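Local coordinates for putative GH105 family protein (PDB 3QWT) that is of unconfirmed function but probably hydrolyses unsaturated glycosides, as do relatives in glycoside hydrolase family 105, at residues A[241-245]-A[260-264]. Residues are numbered along the deposited sequence; the frame is centred on the assembly and turned at random.
Sequences IPDFL and LVQVL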
loop_
_atom_site.group_PDB
_atom_site.type_symbol
_atom_site.label_atom_id
_atom_site.label_comp_id
_atom_site.label_asym_id
_atom_site.label_seq_id
_atom_site.Cartn_x
_atom_site.Cartn_y
_atom_site.Cartn_z
ATOM N N ILE A 241 31.448 -7.683 -4.469
ATOM C CA ILE A 241 30.361 -8.329 -3.751
ATOM C C ILE A 241 29.885 -7.486 -2.554
ATOM O O ILE A 241 28.682 -7.304 -2.352
ATOM C CB ILE A 241 30.724 -9.756 -3.324
ATOM C CG1 ILE A 241 30.867 -10.633 -4.573
ATOM C CG2 ILE A 241 29.653 -10.330 -2.391
ATOM C CD1 ILE A 241 31.316 -12.056 -4.298
ATOM N N PRO A 242 30.824 -6.963 -1.764
ATOM C CA PRO A 242 30.382 -6.202 -0.600
ATOM C C PRO A 242 29.747 -4.895 -1.028
ATOM O O PRO A 242 28.745 -4.485 -0.440
ATOM C CB PRO A 242 31.689 -5.941 0.161
ATOM C CG PRO A 242 32.567 -7.060 -0.244
ATOM C CD PRO A 242 32.257 -7.282 -1.696
ATOM N N ASP A 243 30.307 -4.253 -2.049
ATOM C CA ASP A 243 29.727 -2.993 -2.503
ATOM C C ASP A 243 28.375 -3.209 -3.156
ATOM O O ASP A 243 27.446 -2.426 -2.965
ATOM C CB ASP A 243 30.692 -2.250 -3.426
ATOM C CG ASP A 243 31.829 -1.588 -2.656
ATOM O OD1 ASP A 243 31.992 -1.864 -1.446
ATOM O OD2 ASP A 243 32.556 -0.795 -3.260
ATOM N N PHE A 244 28.265 -4.295 -3.909
ATOM C CA PHE A 244 27.018 -4.646 -4.559
ATOM C C PHE A 244 25.952 -4.962 -3.496
ATOM O O PHE A 244 24.820 -4.469 -3.563
ATOM C CB PHE A 244 27.257 -5.822 -5.505
ATOM C CG PHE A 244 26.085 -6.159 -6.374
ATOM C CD1 PHE A 244 25.466 -5.191 -7.126
ATOM C CD2 PHE A 244 25.610 -7.455 -6.438
ATOM C CE1 PHE A 244 24.396 -5.505 -7.918
ATOM C CE2 PHE A 244 24.547 -7.773 -7.222
ATOM C CZ PHE A 244 23.934 -6.793 -7.970
ATOM N N LEU A 245 26.329 -5.749 -2.494
ATOM C CA LEU A 245 25.394 -6.111 -1.440
ATOM C C LEU A 245 24.868 -4.884 -0.718
ATOM O O LEU A 245 23.689 -4.801 -0.341
ATOM C CB LEU A 245 26.058 -7.023 -0.430
ATOM C CG LEU A 245 26.231 -8.474 -0.863
ATOM C CD1 LEU A 245 26.917 -9.242 0.254
ATOM C CD2 LEU A 245 24.886 -9.081 -1.208
ATOM N N LEU A 260 25.098 -14.520 -2.353
ATOM C CA LEU A 260 26.293 -13.698 -2.574
ATOM C C LEU A 260 27.237 -13.726 -1.378
ATOM O O LEU A 260 28.453 -13.771 -1.537
ATOM C CB LEU A 260 25.924 -12.253 -2.917
ATOM C CG LEU A 260 25.189 -12.069 -4.247
ATOM C CD1 LEU A 260 24.888 -10.594 -4.506
ATOM C CD2 LEU A 260 26.003 -12.687 -5.387
ATOM N N VAL A 261 26.667 -13.685 -0.183
ATOM C CA VAL A 261 27.449 -13.817 1.022
ATOM C C VAL A 261 28.206 -15.146 0.992
ATOM O O VAL A 261 29.354 -15.211 1.403
ATOM C CB VAL A 261 26.559 -13.739 2.269
ATOM C CG1 VAL A 261 27.328 -14.184 3.533
ATOM C CG2 VAL A 261 25.980 -12.321 2.423
ATOM N N GLN A 262 27.561 -16.193 0.484
ATOM C CA GLN A 262 28.181 -17.509 0.385
ATOM C C GLN A 262 29.371 -17.531 -0.561
ATOM O O GLN A 262 30.421 -18.090 -0.234
ATOM C CB GLN A 262 27.163 -18.555 -0.069
ATOM C CG GLN A 262 27.755 -19.960 -0.204
ATOM C CD GLN A 262 28.326 -20.246 -1.599
ATOM O OE1 GLN A 262 29.151 -21.139 -1.764
ATOM N NE2 GLN A 262 27.870 -19.508 -2.601
ATOM N N VAL A 263 29.210 -16.924 -1.733
ATOM C CA VAL A 263 30.303 -16.827 -2.699
ATOM C C VAL A 263 31.482 -16.049 -2.120
ATOM O O VAL A 263 32.650 -16.453 -2.254
ATOM C CB VAL A 263 29.836 -16.144 -3.985
ATOM C CG1 VAL A 263 31.052 -15.778 -4.892
ATOM C CG2 VAL A 263 28.804 -17.030 -4.689
ATOM N N LEU A 264 31.167 -14.935 -1.462
ATOM C CA LEU A 264 32.187 -14.130 -0.815
ATOM C C LEU A 264 32.928 -14.963 0.236
ATOM O O LEU A 264 34.162 -14.977 0.289
ATOM C CB LEU A 264 31.574 -12.891 -0.168
ATOM C CG LEU A 264 32.607 -11.983 0.519
ATOM C CD1 LEU A 264 33.555 -11.399 -0.506
ATOM C CD2 LEU A 264 31.922 -10.874 1.295
#
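Two consecutive helices, 231-248 and 255-272, run nearly antiparallel here, their local axes 10.4 Å apart at closest approach and 163° between directions. The side chains that meet are all apolar, and the contact buries 362 Å² over both sides. Ile241 is its centre: CG2 packs against the backbone at Leu260 O (3.7 Å) and against Leu264 CB (3.9 Å), touching one turn of the partner helix at both ends, while its CD1 reaches Val263 CG1 (3.8 Å). Leu260 answers from the other helix. Its CD1 meets Leu245 CD2 at 3.6 Å and lies 3.8 Å from Phe244 CD2, at the edge of the phenyl ring rather than over its face. Two further contacts add to these, with Leu245 CD1 3.9 Å from Val261 CG2 and Pro242 CG 4.2 Å from Leu264 CD2. Backbone hydrogen bonds stay within each helix, Leu245 N to Ile241 O (2.8 Å) and Leu264 N to Leu260 O (3.0 Å); Pro242, lacking an amide hydrogen, marks a kink in the first. The polar side chains turn to other partners: Asp243 forms a salt bridge with Lys306 and hydrogen bonds with Tyr74 and Tyr302, and Gln262 hydrogen-bonds Gln203 of a second subunit. Helix 188-205 covers one side, where Phe198 touches Ile241 and Leu260 and its ring meets that of Phe244 nearly parallel. Such a helical hairpin, joined by a short connection and packed through interleaved aliphatic side chains, is the repeating unit of the alpha/alpha toroid, the six-hairpin fold of the GH88 and GH105 families.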